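Local coordinates for amino acid ABC transporter, binding protein (PDB 3VV5) that binds (S)-2-aminoethyl-L-cysteine (L-thialysine) as the periplasmic solute-binding component of an amino acid ABC transporter, at residues A[65-70]-A[75-80]; A[71-76]-A[230-235]; A[90-95]-A[111-116]; A[125-130]-A[191-196]; A[176-181]-A[204-209]. All coordinates share one frame; numbering follows the deposited sequence.

Contact 1: A[65-70]-A[75-80]; sequences LGNAIA and LKPRWI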
# COMPACT_ATOMS: atom_id res chain seq x y z
N LEU A 65 4.95 -2.68 11.30
CA LEU A 65 4.49 -4.06 11.22
C LEU A 65 5.59 -4.99 10.72
O LEU A 65 5.85 -6.07 11.31
CB LEU A 65 3.25 -4.20 10.29
CG LEU A 65 1.93 -4.89 10.67
CD1 LEU A 65 1.28 -5.56 9.44
CD2 LEU A 65 1.96 -5.88 11.84
N GLY A 66 6.23 -4.60 9.62
CA GLY A 66 7.33 -5.38 9.06
C GLY A 66 8.44 -5.58 10.08
O GLY A 66 8.99 -6.68 10.19
N ASN A 67 8.76 -4.53 10.84
CA ASN A 67 9.77 -4.63 11.90
C ASN A 67 9.36 -5.60 13.02
O ASN A 67 10.18 -6.41 13.47
CB ASN A 67 10.10 -3.26 12.50
CG ASN A 67 11.02 -2.41 11.62
OD1 ASN A 67 11.09 -1.19 11.78
ND2 ASN A 67 11.76 -3.03 10.73
N ALA A 68 8.10 -5.52 13.46
CA ALA A 68 7.54 -6.40 14.50
C ALA A 68 7.55 -7.87 14.07
O ALA A 68 7.86 -8.76 14.86
CB ALA A 68 6.11 -5.97 14.89
N ILE A 69 7.18 -8.10 12.81
CA ILE A 69 7.22 -9.45 12.23
C ILE A 69 8.64 -10.01 12.21
O ILE A 69 8.88 -11.13 12.67
CB ILE A 69 6.63 -9.46 10.80
CG1 ILE A 69 5.11 -9.33 10.86
CG2 ILE A 69 7.05 -10.73 10.05
CD1 ILE A 69 4.47 -9.06 9.51
N ALA A 70 9.58 -9.22 11.68
CA ALA A 70 10.99 -9.62 11.70
C ALA A 70 11.47 -9.96 13.11
O ALA A 70 12.16 -10.98 13.33
CB ALA A 70 11.86 -8.51 11.08
N LEU A 75 14.78 -12.01 13.36
CA LEU A 75 15.53 -11.56 12.19
C LEU A 75 15.80 -10.07 12.22
O LEU A 75 14.97 -9.30 12.67
CB LEU A 75 14.73 -11.86 10.91
CG LEU A 75 14.42 -13.32 10.63
CD1 LEU A 75 13.31 -13.46 9.57
CD2 LEU A 75 15.71 -14.04 10.23
N LYS A 76 16.95 -9.67 11.70
CA LYS A 76 17.25 -8.24 11.56
C LYS A 76 16.62 -7.79 10.24
O LYS A 76 16.89 -8.37 9.21
CB LYS A 76 18.76 -8.02 11.53
CG LYS A 76 19.49 -8.51 12.79
CD LYS A 76 19.20 -7.60 13.99
CE LYS A 76 19.76 -8.16 15.29
NZ LYS A 76 19.03 -9.41 15.71
N PRO A 77 15.74 -6.78 10.26
CA PRO A 77 15.19 -6.34 8.97
C PRO A 77 16.16 -5.42 8.20
O PRO A 77 16.87 -4.62 8.82
CB PRO A 77 13.89 -5.60 9.37
CG PRO A 77 14.10 -5.18 10.81
CD PRO A 77 15.13 -6.09 11.42
N ARG A 78 16.20 -5.57 6.89
CA ARG A 78 16.95 -4.70 5.99
C ARG A 78 15.97 -4.19 4.96
O ARG A 78 15.45 -4.97 4.16
CB ARG A 78 18.03 -5.47 5.23
CG ARG A 78 19.29 -4.66 4.95
CD ARG A 78 19.05 -3.30 4.27
NE ARG A 78 20.32 -2.75 3.78
CZ ARG A 78 20.90 -3.11 2.64
NH1 ARG A 78 20.34 -4.02 1.86
NH2 ARG A 78 22.06 -2.56 2.28
N TRP A 79 15.71 -2.90 4.97
CA TRP A 79 14.67 -2.37 4.10
C TRP A 79 15.29 -1.86 2.81
O TRP A 79 16.35 -1.22 2.82
CB TRP A 79 13.90 -1.23 4.79
CG TRP A 79 13.02 -1.70 5.92
CD1 TRP A 79 13.38 -1.88 7.23
CD2 TRP A 79 11.62 -2.06 5.83
NE1 TRP A 79 12.29 -2.32 7.96
CE2 TRP A 79 11.20 -2.43 7.13
CE3 TRP A 79 10.69 -2.09 4.78
CZ2 TRP A 79 9.89 -2.84 7.40
CZ3 TRP A 79 9.38 -2.48 5.05
CH2 TRP A 79 9.00 -2.86 6.35
N ILE A 80 14.60 -2.13 1.71
CA ILE A 80 14.99 -1.66 0.39
C ILE A 80 13.79 -0.94 -0.21
O ILE A 80 12.75 -1.56 -0.44
CB ILE A 80 15.38 -2.85 -0.52
CG1 ILE A 80 16.41 -3.76 0.17
CG2 ILE A 80 15.84 -2.36 -1.93
CD1 ILE A 80 17.80 -3.64 -0.40

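Contact 2: A[71-76]-A[230-235]; sequences ERLGLK and DALNRA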
# COMPACT_ATOMS: atom_id res chain seq x y z
N GLU A 71 11.11 -9.11 14.07
CA GLU A 71 11.51 -9.29 15.47
C GLU A 71 10.97 -10.57 16.09
O GLU A 71 11.70 -11.31 16.75
CB GLU A 71 11.11 -8.07 16.29
CG GLU A 71 12.04 -6.88 16.09
CD GLU A 71 11.41 -5.55 16.47
OE1 GLU A 71 10.45 -5.54 17.27
OE2 GLU A 71 11.92 -4.51 15.98
N ARG A 72 9.69 -10.83 15.85
CA ARG A 72 9.07 -12.07 16.33
C ARG A 72 9.72 -13.32 15.72
O ARG A 72 9.81 -14.35 16.38
CB ARG A 72 7.56 -12.07 16.07
CG ARG A 72 6.79 -13.32 16.63
CD ARG A 72 7.10 -13.60 18.11
NE ARG A 72 6.23 -14.66 18.65
CZ ARG A 72 5.04 -14.43 19.16
NH1 ARG A 72 4.31 -15.43 19.62
NH2 ARG A 72 4.57 -13.20 19.22
N LEU A 73 10.18 -13.22 14.47
CA LEU A 73 10.85 -14.34 13.79
C LEU A 73 12.35 -14.44 14.09
O LEU A 73 13.01 -15.38 13.63
CB LEU A 73 10.64 -14.26 12.29
CG LEU A 73 9.21 -14.40 11.80
CD1 LEU A 73 9.11 -13.96 10.32
CD2 LEU A 73 8.69 -15.84 12.02
N GLY A 74 12.87 -13.49 14.87
CA GLY A 74 14.30 -13.44 15.26
C GLY A 74 15.25 -12.95 14.17
O GLY A 74 16.39 -13.42 14.08
N LEU A 75 14.78 -12.01 13.36
CA LEU A 75 15.53 -11.56 12.19
C LEU A 75 15.80 -10.07 12.22
O LEU A 75 14.97 -9.30 12.67
CB LEU A 75 14.73 -11.86 10.91
CG LEU A 75 14.42 -13.32 10.63
CD1 LEU A 75 13.31 -13.46 9.57
CD2 LEU A 75 15.71 -14.04 10.23
N LYS A 76 16.95 -9.67 11.70
CA LYS A 76 17.25 -8.24 11.56
C LYS A 76 16.62 -7.79 10.24
O LYS A 76 16.89 -8.37 9.21
CB LYS A 76 18.76 -8.02 11.53
CG LYS A 76 19.49 -8.51 12.79
CD LYS A 76 19.20 -7.60 13.99
CE LYS A 76 19.76 -8.16 15.29
NZ LYS A 76 19.03 -9.41 15.71
N ASP A 230 4.64 -19.37 5.00
CA ASP A 230 4.18 -19.92 6.28
C ASP A 230 4.71 -19.08 7.46
O ASP A 230 3.94 -18.70 8.35
CB ASP A 230 4.56 -21.40 6.45
CG ASP A 230 3.99 -22.02 7.75
OD1 ASP A 230 2.87 -21.65 8.18
OD2 ASP A 230 4.68 -22.88 8.36
N ALA A 231 6.01 -18.77 7.45
CA ALA A 231 6.60 -17.97 8.55
C ALA A 231 5.98 -16.59 8.68
O ALA A 231 5.71 -16.13 9.80
CB ALA A 231 8.12 -17.86 8.41
N LEU A 232 5.74 -15.91 7.56
CA LEU A 232 5.14 -14.58 7.63
C LEU A 232 3.70 -14.66 8.11
O LEU A 232 3.27 -13.85 8.94
CB LEU A 232 5.25 -13.82 6.29
CG LEU A 232 6.69 -13.53 5.82
CD1 LEU A 232 6.66 -12.96 4.38
CD2 LEU A 232 7.38 -12.53 6.74
N ASN A 233 2.95 -15.64 7.62
CA ASN A 233 1.58 -15.85 8.09
C ASN A 233 1.52 -16.12 9.59
O ASN A 233 0.64 -15.62 10.30
CB ASN A 233 0.91 -17.00 7.31
CG ASN A 233 0.31 -16.54 6.00
OD1 ASN A 233 -0.19 -15.41 5.89
ND2 ASN A 233 0.34 -17.39 5.01
N ARG A 234 2.45 -16.95 10.06
CA ARG A 234 2.50 -17.30 11.47
C ARG A 234 2.75 -16.06 12.34
O ARG A 234 2.00 -15.80 13.29
CB ARG A 234 3.55 -18.38 11.74
CG ARG A 234 3.73 -18.64 13.27
CD ARG A 234 4.77 -19.71 13.61
NE ARG A 234 6.15 -19.31 13.28
CZ ARG A 234 6.82 -19.73 12.21
NH1 ARG A 234 8.08 -19.33 12.01
NH2 ARG A 234 6.25 -20.57 11.34
N ALA A 235 3.77 -15.28 12.01
CA ALA A 235 4.09 -14.07 12.74
C ALA A 235 2.94 -13.04 12.71
O ALA A 235 2.66 -12.43 13.73
CB ALA A 235 5.42 -13.44 12.24

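Contact 3: A[90-95]-A[111-116]; sequences QLNQGR and RAVDFT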
# COMPACT_ATOMS: atom_id res chain seq x y z
N GLN A 90 10.73 -7.48 -8.91
CA GLN A 90 12.00 -7.64 -8.23
C GLN A 90 11.96 -8.70 -7.12
O GLN A 90 12.97 -9.33 -6.84
CB GLN A 90 12.55 -6.32 -7.70
CG GLN A 90 13.00 -5.36 -8.82
CD GLN A 90 14.30 -4.61 -8.49
OE1 GLN A 90 15.09 -4.29 -9.38
NE2 GLN A 90 14.52 -4.34 -7.23
N LEU A 91 10.80 -8.86 -6.48
CA LEU A 91 10.60 -9.88 -5.46
C LEU A 91 10.81 -11.26 -6.07
O LEU A 91 11.53 -12.09 -5.52
CB LEU A 91 9.17 -9.77 -4.88
CG LEU A 91 8.63 -10.90 -3.99
CD1 LEU A 91 9.52 -11.07 -2.74
CD2 LEU A 91 7.18 -10.63 -3.60
N ASN A 92 10.18 -11.47 -7.23
CA ASN A 92 10.31 -12.72 -7.97
C ASN A 92 11.71 -13.00 -8.51
O ASN A 92 12.02 -14.14 -8.84
CB ASN A 92 9.27 -12.80 -9.10
CG ASN A 92 7.95 -13.39 -8.63
OD1 ASN A 92 7.91 -14.35 -7.85
ND2 ASN A 92 6.85 -12.82 -9.11
N GLN A 93 12.53 -11.95 -8.62
CA GLN A 93 13.93 -12.09 -9.02
C GLN A 93 14.83 -12.32 -7.81
O GLN A 93 16.02 -12.60 -7.96
CB GLN A 93 14.39 -10.84 -9.78
CG GLN A 93 13.64 -10.64 -11.08
CD GLN A 93 14.09 -9.40 -11.81
OE1 GLN A 93 14.36 -8.37 -11.20
NE2 GLN A 93 14.16 -9.49 -13.14
N GLY A 94 14.26 -12.20 -6.62
CA GLY A 94 15.00 -12.49 -5.40
C GLY A 94 15.78 -11.32 -4.80
O GLY A 94 16.64 -11.53 -3.96
N ARG A 95 15.47 -10.11 -5.24
CA ARG A 95 16.10 -8.88 -4.71
C ARG A 95 15.76 -8.67 -3.23
O ARG A 95 16.59 -8.19 -2.45
CB ARG A 95 15.70 -7.66 -5.57
CG ARG A 95 16.17 -6.29 -5.02
CD ARG A 95 17.60 -5.98 -5.38
NE ARG A 95 18.12 -4.72 -4.81
CZ ARG A 95 17.96 -3.51 -5.34
NH1 ARG A 95 17.25 -3.35 -6.44
NH2 ARG A 95 18.50 -2.45 -4.75
N ARG A 111 -1.59 -14.69 -9.00
CA ARG A 111 -0.85 -15.60 -9.88
C ARG A 111 0.65 -15.32 -9.84
O ARG A 111 1.46 -16.24 -9.67
CB ARG A 111 -1.34 -15.49 -11.31
CG ARG A 111 -2.79 -15.85 -11.48
CD ARG A 111 -3.07 -16.12 -12.96
NE ARG A 111 -4.35 -15.55 -13.38
CZ ARG A 111 -4.47 -14.37 -13.99
NH1 ARG A 111 -3.40 -13.63 -14.24
NH2 ARG A 111 -5.67 -13.94 -14.34
N ALA A 112 1.02 -14.04 -9.97
CA ALA A 112 2.41 -13.63 -10.05
C ALA A 112 3.22 -13.88 -8.77
O ALA A 112 4.40 -14.27 -8.83
CB ALA A 112 2.51 -12.14 -10.48
N VAL A 113 2.61 -13.63 -7.61
CA VAL A 113 3.31 -13.78 -6.32
C VAL A 113 2.42 -14.58 -5.37
O VAL A 113 1.23 -14.80 -5.65
CB VAL A 113 3.70 -12.38 -5.70
CG1 VAL A 113 4.72 -11.62 -6.60
CG2 VAL A 113 2.47 -11.53 -5.44
N ASP A 114 2.98 -15.03 -4.24
CA ASP A 114 2.16 -15.63 -3.19
C ASP A 114 1.88 -14.59 -2.10
O ASP A 114 2.81 -14.05 -1.51
CB ASP A 114 2.84 -16.86 -2.58
CG ASP A 114 2.69 -18.11 -3.43
OD1 ASP A 114 1.59 -18.34 -3.99
OD2 ASP A 114 3.67 -18.86 -3.53
N PHE A 115 0.60 -14.31 -1.86
CA PHE A 115 0.19 -13.33 -0.83
C PHE A 115 -0.01 -14.03 0.51
O PHE A 115 -0.52 -15.16 0.55
CB PHE A 115 -1.13 -12.66 -1.18
CG PHE A 115 -1.02 -11.57 -2.22
CD1 PHE A 115 -1.71 -11.69 -3.43
CD2 PHE A 115 -0.25 -10.41 -1.98
CE1 PHE A 115 -1.63 -10.70 -4.40
CE2 PHE A 115 -0.18 -9.43 -2.93
CZ PHE A 115 -0.86 -9.57 -4.15
N THR A 116 0.38 -13.35 1.60
CA THR A 116 0.04 -13.78 2.94
C THR A 116 -1.47 -13.51 3.17
O THR A 116 -2.15 -12.87 2.34
CB THR A 116 0.85 -12.97 3.99
OG1 THR A 116 0.51 -11.58 3.87
CG2 THR A 116 2.34 -13.14 3.75

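Contact 4: A[125-130]-A[191-196]; sequences VIVSRK and FVAKEA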
# COMPACT_ATOMS: atom_id res chain seq x y z
N VAL A 125 -10.90 5.45 -3.08
CA VAL A 125 -11.86 6.56 -2.98
C VAL A 125 -11.62 7.66 -4.01
O VAL A 125 -10.49 7.93 -4.44
CB VAL A 125 -11.90 7.22 -1.54
CG1 VAL A 125 -12.57 6.30 -0.51
CG2 VAL A 125 -10.50 7.66 -1.07
N ILE A 126 -12.71 8.29 -4.41
CA ILE A 126 -12.66 9.45 -5.27
C ILE A 126 -12.35 10.63 -4.38
O ILE A 126 -13.01 10.82 -3.36
CB ILE A 126 -14.01 9.66 -5.99
CG1 ILE A 126 -14.13 8.68 -7.16
CG2 ILE A 126 -14.18 11.13 -6.46
CD1 ILE A 126 -15.49 8.63 -7.80
N VAL A 127 -11.32 11.39 -4.72
CA VAL A 127 -11.14 12.68 -4.06
C VAL A 127 -10.99 13.81 -5.06
O VAL A 127 -10.24 13.72 -6.04
CB VAL A 127 -10.11 12.65 -2.83
CG1 VAL A 127 -9.30 11.33 -2.73
CG2 VAL A 127 -9.29 13.90 -2.69
N SER A 128 -11.74 14.88 -4.81
CA SER A 128 -11.75 16.02 -5.73
C SER A 128 -11.60 17.30 -4.94
O SER A 128 -11.52 17.29 -3.72
CB SER A 128 -13.07 16.06 -6.53
OG SER A 128 -13.33 14.81 -7.18
N ARG A 129 -11.58 18.42 -5.66
CA ARG A 129 -11.68 19.71 -5.00
C ARG A 129 -13.14 19.84 -4.57
O ARG A 129 -14.00 19.15 -5.12
CB ARG A 129 -11.21 20.85 -5.92
CG ARG A 129 -9.71 20.76 -6.29
CD ARG A 129 -9.23 21.91 -7.19
NE ARG A 129 -9.89 21.91 -8.50
CZ ARG A 129 -9.62 21.05 -9.49
NH1 ARG A 129 -8.69 20.11 -9.34
NH2 ARG A 129 -10.27 21.13 -10.63
N LYS A 130 -13.43 20.69 -3.59
CA LYS A 130 -14.82 20.91 -3.20
C LYS A 130 -15.65 21.37 -4.40
O LYS A 130 -15.21 22.21 -5.18
CB LYS A 130 -14.88 21.87 -2.02
CG LYS A 130 -14.92 21.12 -0.70
CD LYS A 130 -14.36 21.92 0.44
CE LYS A 130 -14.73 21.26 1.75
NZ LYS A 130 -14.27 19.84 1.82
N PHE A 191 -7.51 5.76 3.62
CA PHE A 191 -6.69 6.23 4.74
C PHE A 191 -5.62 7.22 4.30
O PHE A 191 -5.30 8.15 5.03
CB PHE A 191 -6.03 5.05 5.46
CG PHE A 191 -7.01 4.08 6.06
CD1 PHE A 191 -7.71 4.42 7.23
CD2 PHE A 191 -7.24 2.84 5.46
CE1 PHE A 191 -8.63 3.54 7.79
CE2 PHE A 191 -8.17 1.95 6.01
CZ PHE A 191 -8.87 2.30 7.18
N VAL A 192 -5.04 7.02 3.11
CA VAL A 192 -4.08 8.01 2.64
C VAL A 192 -4.74 9.33 2.29
O VAL A 192 -4.19 10.38 2.63
CB VAL A 192 -2.95 7.51 1.63
CG1 VAL A 192 -2.95 6.02 1.37
CG2 VAL A 192 -2.77 8.42 0.36
N ALA A 193 -5.94 9.29 1.70
CA ALA A 193 -6.71 10.51 1.43
C ALA A 193 -7.02 11.26 2.73
O ALA A 193 -6.83 12.47 2.81
CB ALA A 193 -8.03 10.14 0.72
N LYS A 194 -7.51 10.53 3.72
CA LYS A 194 -7.93 11.12 5.00
C LYS A 194 -6.74 11.81 5.65
O LYS A 194 -6.86 12.95 6.11
CB LYS A 194 -8.51 10.03 5.92
CG LYS A 194 -9.20 10.54 7.18
CD LYS A 194 -10.12 9.46 7.81
CE LYS A 194 -11.22 9.00 6.84
NZ LYS A 194 -12.47 8.52 7.53
N GLU A 195 -5.60 11.14 5.69
CA GLU A 195 -4.41 11.71 6.33
C GLU A 195 -3.81 12.88 5.58
O GLU A 195 -3.36 13.83 6.22
CB GLU A 195 -3.36 10.63 6.61
CG GLU A 195 -2.14 11.11 7.42
CD GLU A 195 -2.50 11.88 8.71
OE1 GLU A 195 -1.77 12.86 9.04
OE2 GLU A 195 -3.47 11.51 9.40
N ALA A 196 -3.78 12.83 4.24
CA ALA A 196 -3.23 13.94 3.46
C ALA A 196 -4.02 15.23 3.73
O ALA A 196 -3.45 16.33 3.82
CB ALA A 196 -3.22 13.60 1.94

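Contact 5: A[176-181]-A[204-209]; sequences QDLLAG and NTLQVG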
# COMPACT_ATOMS: atom_id res chain seq x y z
N GLN A 176 -0.72 16.58 -5.74
CA GLN A 176 -0.25 17.90 -6.12
C GLN A 176 -1.00 18.41 -7.36
O GLN A 176 -1.40 19.56 -7.40
CB GLN A 176 1.27 17.91 -6.34
CG GLN A 176 1.84 19.22 -6.91
CD GLN A 176 1.48 20.48 -6.12
OE1 GLN A 176 1.59 20.52 -4.89
NE2 GLN A 176 1.07 21.53 -6.84
N ASP A 177 -1.21 17.54 -8.36
CA ASP A 177 -1.90 17.97 -9.59
C ASP A 177 -3.39 18.24 -9.41
O ASP A 177 -3.97 19.08 -10.10
CB ASP A 177 -1.63 17.01 -10.75
CG ASP A 177 -0.41 17.42 -11.55
OD1 ASP A 177 0.26 18.39 -11.15
OD2 ASP A 177 -0.13 16.79 -12.59
N LEU A 178 -4.01 17.53 -8.46
CA LEU A 178 -5.38 17.83 -8.05
C LEU A 178 -5.46 19.22 -7.39
O LEU A 178 -6.36 20.01 -7.69
CB LEU A 178 -5.92 16.76 -7.10
CG LEU A 178 -7.29 17.00 -6.45
CD1 LEU A 178 -8.40 16.92 -7.50
CD2 LEU A 178 -7.52 16.03 -5.29
N LEU A 179 -4.49 19.52 -6.53
CA LEU A 179 -4.47 20.81 -5.85
C LEU A 179 -4.19 21.93 -6.86
O LEU A 179 -4.70 23.04 -6.72
CB LEU A 179 -3.43 20.80 -4.72
CG LEU A 179 -3.69 19.96 -3.46
CD1 LEU A 179 -2.43 19.86 -2.57
CD2 LEU A 179 -4.86 20.50 -2.67
N ALA A 180 -3.42 21.59 -7.88
CA ALA A 180 -3.03 22.53 -8.92
C ALA A 180 -4.15 22.76 -9.94
O ALA A 180 -4.11 23.74 -10.69
CB ALA A 180 -1.79 22.03 -9.61
N GLY A 181 -5.14 21.87 -9.96
CA GLY A 181 -6.26 21.97 -10.89
C GLY A 181 -5.95 21.36 -12.24
O GLY A 181 -6.69 21.59 -13.20
N ASN A 204 -10.98 22.29 3.97
CA ASN A 204 -11.76 23.29 3.25
C ASN A 204 -11.45 23.40 1.77
O ASN A 204 -12.01 24.26 1.10
CB ASN A 204 -11.58 24.66 3.91
CG ASN A 204 -12.13 24.69 5.30
OD1 ASN A 204 -13.20 24.14 5.57
ND2 ASN A 204 -11.39 25.32 6.21
N THR A 205 -10.60 22.53 1.24
CA THR A 205 -10.26 22.57 -0.18
C THR A 205 -10.55 21.26 -0.94
O THR A 205 -10.89 21.30 -2.12
CB THR A 205 -8.82 23.14 -0.46
OG1 THR A 205 -7.93 22.11 -0.87
CG2 THR A 205 -8.25 23.85 0.76
N LEU A 206 -10.46 20.12 -0.25
CA LEU A 206 -10.77 18.82 -0.86
C LEU A 206 -11.96 18.12 -0.18
O LEU A 206 -12.31 18.42 0.96
CB LEU A 206 -9.54 17.89 -0.83
CG LEU A 206 -8.26 18.35 -1.55
CD1 LEU A 206 -7.19 17.25 -1.51
CD2 LEU A 206 -8.53 18.78 -2.98
N GLN A 207 -12.57 17.19 -0.90
CA GLN A 207 -13.69 16.43 -0.37
C GLN A 207 -13.45 14.99 -0.79
O GLN A 207 -13.04 14.73 -1.91
CB GLN A 207 -15.02 16.96 -0.93
CG GLN A 207 -15.60 16.14 -2.07
CD GLN A 207 -16.52 16.93 -3.02
OE1 GLN A 207 -17.29 17.81 -2.59
NE2 GLN A 207 -16.43 16.60 -4.31
N VAL A 208 -13.72 14.06 0.11
CA VAL A 208 -13.62 12.63 -0.23
C VAL A 208 -14.99 12.18 -0.72
O VAL A 208 -16.01 12.40 -0.05
CB VAL A 208 -13.12 11.80 0.99
CG1 VAL A 208 -12.98 10.32 0.63
CG2 VAL A 208 -11.79 12.37 1.51
N GLY A 209 -15.01 11.57 -1.90
CA GLY A 209 -16.26 11.14 -2.53
C GLY A 209 -16.52 9.67 -2.27
O GLY A 209 -16.20 9.16 -1.20

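Contact 1: A[65-70]-A[75-80]
Trp79 and Pro77 face the helical segment 65-70 through Gly66, Asn67 and Ala70. The apolar part lies along the turn from Gly66 to Ala70. Gly66 offers its bare backbone to the indole, its CA lying 4.0 Å from CZ2 of Trp79; a CB on this residue would run into the ring, so the absence of a side chain lets the six-membered ring settle against the helix. The indole gets there with its CG anti to the carbonyl carbon (chi1 -70°). One turn on, the methyl of Ala70 packs alongside the Pro77 ring, CB to CB 3.9 Å.

Between these two patches comes the amide of Asn67. It crosses Pro77 at about a right angle and stands nearly upright to the indole, the two planes 81° apart, with its end at the ring edge beside NE1 of Trp79.

The backbone contributes one hydrogen bond, from Leu75 N to Ala70 O at 2.8 Å. It spans five residues and is the long bond of the Schellman motif that ends the helix, and the CB atoms of Ala70 and Leu75, 4.4 Å apart, make the apolar pair that often accompanies this motif.

The axes of segments 65-70 and 76-80 run at 146° to each other and approach to 8.0 Å. Strand 76-81 pairs in parallel with strand 37-42, so helix 61-72 belongs to a beta-alpha-beta crossover; its other side, through Leu65 and Ile69, packs on helix 226-242, while Leu75 rests against helix 29-35.

Contact 2: A[71-76]-A[230-235]
Leu73 carries the whole contact, lying against one side of helix 230-235. The hydrocarbon packing is with two alanines a turn apart: CG sits 3.9 Å from CB of Ala235, and CD2 is 4.2 Å from CB of Ala231. The other methyl, CD1, meets CD2 of Leu232 at 4.2 Å, Leu232 bringing its end nearer although its CB is directed away. Small residues on this side of the helix let the branched end of Leu73 come close to the backbone, where CD2 lies 3.7 Å from Ala231 O.

Leu73 is placed by the end of helix 61-72. Gly74, with positive phi (76°), closes the helix in a Schellman motif, its N bonded to Glu71 O, and Lys33 NZ donates hydrogen bonds to the carbonyls of both Leu73 and Gly74.

The one polar side chain touching Leu73, Arg234, lies at the margin, and no hydrogen bond crosses. The Arg234 chain, straight through chi1 and chi2, bends at chi3 (67°) and brings NH1 to 3.5 Å from Leu73 CD2, crossing the leucine at a slant. Cutting Leu73 back to alanine would probably open a gap over Ala231 and Ala235 and leave the end of Arg234 freer to move. Arg72, nearby, forms a salt bridge with Asp242 further along helix 226-242.

Contact 3: A[90-95]-A[111-116]
The amide of Asn92 points at the backbone of the opposite segment with one N-H directed at a carbonyl: ND2 bonds to Ala112 O at 2.9 Å, with an N-H...O angle of 159°. The acceptor lies close to the plane of the amide, 14° out of it, whereas the nitrogen stands well above the carbonyl plane of Ala112, 49° out. The other end of the same amide is engaged too, since OD1 accepts a hydrogen bond from Lys223 N; gripped at both ends, the group has its rotation fixed. The ring of Phe115 has Val113 CG2 on one face, 4.1 Å above the plane and displaced toward the rim.

The other branch of Val113, CG1, serves the contact. Lying anti to the carbonyl carbon, it meets CD2 of Leu91 at 4.0 Å, the two side chains crossing at about a right angle. This methyl also lies 3.5 Å from Asn92 ND2, so the polar bond is flanked by hydrocarbon.

Both partners are helix ends. Ala112 is the last residue of helix 107-112, and helix 87-92 finishes in a Schellman motif at Gly94. Strand 113-115 pairs antiparallel with strand 206-222, on which Leu91 and Val113 both touch Ala220, while Asp114 makes salt bridges with Lys223, just past the end of strand 206-222, and with Lys226 at the start of helix 226-242.

Contact 4: A[125-130]-A[191-196]
The methyl of Ala193 points at the strand and meets two valines at once, Val125 and Val127, one strand repeat apart on the same face. CB of Ala193 is 3.9 Å from Val125 CG2 and equally 3.9 Å from Val127 CG1, so it rests between them. Each valine presents a single branch. In Val125, CG1 is turned anti to the carbonyl carbon (chi1 -72°), and CG2, held between the backbone N and the carbonyl carbon, is the one that reaches the helix. Val127 is modelled with nearly eclipsed bonds at chi1, a setting best read with caution.

Because the helix brings an alanine to this point, the backbones come within 7.4 Å, measured between CA of Val127 and CA of Ala193. Helix 190-200 thus lies over a sheet in which Val125 and Val127 are backbone-bonded to Thr188 and Trp186 of strand 185-189. Thr188 touches Ala193 from that strand.

No hydrogen bond or charge pair crosses between the segments. The contact is therefore held by dispersion and by exclusion of water from three buried residues, and it depends on close fit rather than on the direction of any bond.

Contact 5: A[176-181]-A[204-209]
Leu178 and Leu206 meet tip to tip, and this is the tight part of the contact. Their CD2 methyls are 3.7 Å apart, and CD2 of Leu178 also lies 4.0 Å from CD1 of Leu206, so the leucine of the helix touches both branches of its partner. Leu178 reaches across because its CG is anti to the backbone N (chi1 173°). Both residues are buried.

Toward the surface the packing thins. Leu179 approaches Leu206 at about a right angle, CD2 to CD2 4.1 Å, and the same methyl lies 3.9 Å from Thr205 OG1, again crossing at roughly a right angle. Leu179 and Thr205 are only partly covered, and no hydrogen bond links the segments. A serine in place of Leu206 would probably leave the methyl ends of Leu178 and Leu179 without their apolar partner and open a gap between helix and strand.

Two backbone carbonyls find partners outside the contact: Leu178 O accepts from Arg129 NH1 and Leu206 O from Lys130 NZ, donors on the last residue of strand 120-129 and the one after it. Helix 171-180 ends in a Schellman motif at Gly181 and leads into strand 185-189. Strand 206-222 pairs antiparallel with strand 120-129, from which Val127 touches both Leu178 and Leu206. Ile197 of helix 190-200 also packs on Leu206, while Arg200 of that helix and Leu202 just beyond it border Leu179.

How the contacts relate
The five contacts fall into two groups on opposite sides of the chain's centre, consistent with the two-lobed fold of type 2 periplasmic binding proteins. Contacts 1 and 2 share helix 61-72 and touch through Ile69 against Leu232 and Ala235; contact 3 joins them through Thr116 beside Leu232. Contacts 4 and 5, with centres about 8 Å apart, are tied by strands 120-129 and 206-222, and lie about 29 to 40 Å, centre to centre, from contacts 1 and 2. Contacts 2 and 4 are buried, with no hydrogen bond crossing between their segments; contact 5, also apolar, reaches the surface. Partly buried contacts 1 and 3 add hydrogen bonds at helix ends.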